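Local coordinates for protein molybdopterin synthase catalytic subunit (Helicobacter pylori, PDB 3RPF) that probably converts precursor Z (cyclic pyranopterin phosphate) into molybdopterin by building its dithiolene group with sulfur delivered by MoaD, at residues A56-W61 and N118-K123. Numbering follows the deposited sequence.
Sequences ALLKTW and NAPIWK. With EDO (1,2-ethanediol), chain F; EDO (1,2-ethanediol), chain G.
Leu58 and Pro120 have the nearest CA atoms of the two segments, 5.9 Å apart, where the first turns of helix 55-71 meet the link leading into strand 121-127. Pro120 is the centre of an inverse gamma turn there, and its ring fits against the helix: Pro120 CG lies 3.5 Å from Leu58 N and 3.9 Å from Leu58 CB. Leu57 adds its branch point, with CG 3.8 Å from Pro120 CG, while its CD2 touches Pro120 CB. Of the Leu58 methyls, CD1 contacts Pro120 CD and CD2 grazes Ile121 CD1. One turn on, Trp61 receives Ala119 CB over one face near the rim, 4.1 Å above the ring plane, and its NE1 is 3.9 Å from Asn118 CB. Beside this apolar packing sits an ethanediol, probably from the crystallisation liquor; its O2 donates to Asn118 O (2.8 Å) and its C1 approaches Trp61 CD1. Helix 101-118 supplies Phe115 against Trp61 and Ile121, strand 48-53 brings Ile53 to Leu58, and the chain of molybdopterin converting factor packs on Leu57 and Trp122. The contact packs the start of helix 55-71 on the turn that links helix 101-118 to strand 121-127 of the antiparallel sheet, which carries Lys123, a probable substrate-binding residue.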
ATOM      1  N   ALA A  56     -23.924 -11.327   1.864  1.00 33.47           N
ATOM      2  CA  ALA A  56     -24.108 -11.907   0.529  1.00 40.96           C
ATOM      3  C   ALA A  56     -23.626 -10.955  -0.560  1.00 40.58           C
ATOM      4  O   ALA A  56     -22.965 -11.372  -1.503  1.00 44.79           O
ATOM      5  CB  ALA A  56     -25.583 -12.292   0.303  1.00 45.48           C
ATOM      6  N   LEU A  57     -23.952  -9.673  -0.438  1.00 37.80           N
ATOM      7  CA  LEU A  57     -23.582  -8.721  -1.482  1.00 38.66           C
ATOM      8  C   LEU A  57     -22.102  -8.389  -1.373  1.00 39.16           C
ATOM      9  O   LEU A  57     -21.414  -8.266  -2.385  1.00 40.86           O
ATOM     10  CB  LEU A  57     -24.441  -7.453  -1.405  1.00 39.87           C
ATOM     11  CG  LEU A  57     -24.041  -6.322  -2.360  1.00 38.88           C
ATOM     12  CD1 LEU A  57     -23.985  -6.799  -3.800  1.00 39.02           C
ATOM     13  CD2 LEU A  57     -25.015  -5.160  -2.201  1.00 41.13           C
ATOM     14  N   LEU A  58     -21.595  -8.268  -0.152  1.00 35.68           N
ATOM     15  CA  LEU A  58     -20.154  -8.057   0.020  1.00 35.48           C
ATOM     16  C   LEU A  58     -19.359  -9.171  -0.669  1.00 39.86           C
ATOM     17  O   LEU A  58     -18.380  -8.902  -1.385  1.00 36.58           O
ATOM     18  CB  LEU A  58     -19.786  -7.964   1.504  1.00 29.00           C
ATOM     19  CG  LEU A  58     -18.271  -7.862   1.704  1.00 30.79           C
ATOM     20  CD1 LEU A  58     -17.775  -6.607   1.021  1.00 27.20           C
ATOM     21  CD2 LEU A  58     -17.931  -7.854   3.181  1.00 25.31           C
ATOM     22  N   LYS A  59     -19.792 -10.415  -0.488  1.00 35.28           N
ATOM     23  CA  LYS A  59     -19.095 -11.555  -1.084  1.00 36.29           C
ATOM     24  C   LYS A  59     -19.018 -11.450  -2.600  1.00 40.07           C
ATOM     25  O   LYS A  59     -17.953 -11.647  -3.202  1.00 37.25           O
ATOM     26  CB  LYS A  59     -19.777 -12.872  -0.692  1.00 40.72           C
ATOM     27  N   THR A  60     -20.145 -11.151  -3.229  1.00 33.17           N
ATOM     28  CA  THR A  60     -20.190 -11.101  -4.692  1.00 33.39           C
ATOM     29  C   THR A  60     -19.427  -9.891  -5.212  1.00 38.97           C
ATOM     30  O   THR A  60     -18.596 -10.016  -6.126  1.00 37.56           O
ATOM     31  CB  THR A  60     -21.641 -11.089  -5.212  1.00 44.40           C
ATOM     32  OG1 THR A  60     -22.322  -9.927  -4.728  1.00 42.44           O
ATOM     33  CG2 THR A  60     -22.379 -12.343  -4.747  1.00 45.92           C
ATOM     34  N   TRP A  61     -19.695  -8.725  -4.635  1.00 37.21           N
ATOM     35  CA  TRP A  61     -18.917  -7.527  -4.962  1.00 37.53           C
ATOM     36  C   TRP A  61     -17.411  -7.801  -4.906  1.00 37.60           C
ATOM     37  O   TRP A  61     -16.659  -7.463  -5.835  1.00 36.99           O
ATOM     38  CB  TRP A  61     -19.272  -6.366  -4.003  1.00 32.77           C
ATOM     39  CG  TRP A  61     -18.469  -5.111  -4.277  1.00 41.32           C
ATOM     40  CD1 TRP A  61     -18.718  -4.163  -5.237  1.00 44.84           C
ATOM     41  CD2 TRP A  61     -17.276  -4.680  -3.595  1.00 39.29           C
ATOM     42  NE1 TRP A  61     -17.763  -3.167  -5.180  1.00 39.13           N
ATOM     43  CE2 TRP A  61     -16.864  -3.465  -4.187  1.00 39.12           C
ATOM     44  CE3 TRP A  61     -16.519  -5.207  -2.545  1.00 37.99           C
ATOM     45  CZ2 TRP A  61     -15.722  -2.775  -3.769  1.00 36.92           C
ATOM     46  CZ3 TRP A  61     -15.378  -4.514  -2.124  1.00 36.92           C
ATOM     47  CH2 TRP A  61     -14.998  -3.312  -2.733  1.00 30.76           C
ATOM     48  N   ASN A 118     -18.242   1.761  -2.090  1.00 27.14           N
ATOM     49  CA  ASN A 118     -19.180   0.788  -2.644  1.00 32.33           C
ATOM     50  C   ASN A 118     -19.401  -0.487  -1.840  1.00 28.38           C
ATOM     51  O   ASN A 118     -20.367  -1.210  -2.078  1.00 33.57           O
ATOM     52  CB  ASN A 118     -18.778   0.418  -4.069  1.00 34.29           C
ATOM     53  CG  ASN A 118     -18.941   1.569  -5.030  1.00 44.41           C
ATOM     54  OD1 ASN A 118     -20.061   1.936  -5.386  1.00 44.00           O
ATOM     55  ND2 ASN A 118     -17.822   2.149  -5.460  1.00 41.98           N
ATOM     56  N   ALA A 119     -18.518  -0.787  -0.903  1.00 28.79           N
ATOM     57  CA  ALA A 119     -18.697  -2.014  -0.145  1.00 24.40           C
ATOM     58  C   ALA A 119     -19.903  -1.790   0.736  1.00 31.17           C
ATOM     59  O   ALA A 119     -20.027  -0.742   1.368  1.00 32.36           O
ATOM     60  CB  ALA A 119     -17.471  -2.344   0.684  1.00 29.06           C
ATOM     61  N   PRO A 120     -20.822  -2.762   0.744  1.00 28.25           N
ATOM     62  CA  PRO A 120     -22.054  -2.652   1.536  1.00 28.63           C
ATOM     63  C   PRO A 120     -21.738  -2.895   3.001  1.00 29.68           C
ATOM     64  O   PRO A 120     -21.935  -4.001   3.503  1.00 30.18           O
ATOM     65  CB  PRO A 120     -22.931  -3.763   0.967  1.00 24.90           C
ATOM     66  CG  PRO A 120     -21.937  -4.818   0.487  1.00 31.04           C
ATOM     67  CD  PRO A 120     -20.735  -4.034  -0.002  1.00 30.43           C
ATOM     68  N   ILE A 121     -21.197  -1.870   3.658  1.00 29.33           N
ATOM     69  CA  ILE A 121     -20.839  -1.936   5.071  1.00 27.16           C
ATOM     70  C   ILE A 121     -21.253  -0.631   5.744  1.00 28.87           C
ATOM     71  O   ILE A 121     -21.072   0.443   5.163  1.00 31.26           O
ATOM     72  CB  ILE A 121     -19.328  -2.136   5.260  1.00 30.85           C
ATOM     73  CG1 ILE A 121     -18.874  -3.469   4.642  1.00 35.57           C
ATOM     74  CG2 ILE A 121     -18.970  -2.062   6.734  1.00 25.69           C
ATOM     75  CD1 ILE A 121     -17.342  -3.701   4.716  1.00 30.15           C
ATOM     76  N   TRP A 122     -21.818  -0.722   6.953  1.00 28.69           N
ATOM     77  CA  TRP A 122     -22.319   0.463   7.662  1.00 25.80           C
ATOM     78  C   TRP A 122     -21.574   0.680   8.969  1.00 27.85           C
ATOM     79  O   TRP A 122     -21.359  -0.253   9.743  1.00 31.36           O
ATOM     80  CB  TRP A 122     -23.834   0.372   7.901  1.00 29.46           C
ATOM     81  CG  TRP A 122     -24.573   0.330   6.607  1.00 30.12           C
ATOM     82  CD1 TRP A 122     -25.012   1.392   5.878  1.00 28.48           C
ATOM     83  CD2 TRP A 122     -24.892  -0.839   5.850  1.00 24.85           C
ATOM     84  NE1 TRP A 122     -25.589   0.955   4.708  1.00 28.10           N
ATOM     85  CE2 TRP A 122     -25.525  -0.414   4.670  1.00 31.16           C
ATOM     86  CE3 TRP A 122     -24.692  -2.205   6.052  1.00 27.95           C
ATOM     87  CZ2 TRP A 122     -25.981  -1.312   3.702  1.00 32.49           C
ATOM     88  CZ3 TRP A 122     -25.144  -3.092   5.092  1.00 33.45           C
ATOM     89  CH2 TRP A 122     -25.786  -2.641   3.938  1.00 30.52           C
ATOM     90  N   LYS A 123     -21.174   1.921   9.207  1.00 28.22           N
ATOM     91  CA  LYS A 123     -20.315   2.242  10.339  1.00 28.63           C
ATOM     92  C   LYS A 123     -21.059   3.066  11.370  1.00 30.41           C
ATOM     93  O   LYS A 123     -21.811   3.973  11.017  1.00 34.83           O
ATOM     94  CB  LYS A 123     -19.076   3.013   9.870  1.00 29.75           C
ATOM     95  CG  LYS A 123     -18.237   3.590  11.001  1.00 33.27           C
ATOM     96  CD  LYS A 123     -16.818   3.972  10.527  1.00 36.23           C
ATOM     97  CE  LYS A 123     -16.827   5.263   9.740  1.00 42.75           C
ATOM     98  NZ  LYS A 123     -15.452   5.619   9.243  1.00 51.73           N
TER
HETATM   99  C1  EDO F 147     -21.977  -3.592  -4.723  1.00 53.18           C
HETATM  100  O1  EDO F 147     -22.361  -3.348  -6.085  1.00 55.36           O
HETATM  101  C2  EDO F 147     -22.501  -2.480  -3.812  1.00 51.61           C
HETATM  102  O2  EDO F 147     -22.120  -1.194  -4.321  1.00 47.12           O
HETATM  103  C1  EDO G 148     -25.931 -11.135   5.979  1.00 58.13           C
HETATM  104  O1  EDO G 148     -26.097  -9.725   5.812  1.00 60.66           O
HETATM  105  C2  EDO G 148     -26.770 -11.840   4.925  1.00 56.13           C
HETATM  106  O2  EDO G 148     -26.403 -11.349   3.628  1.00 50.75           O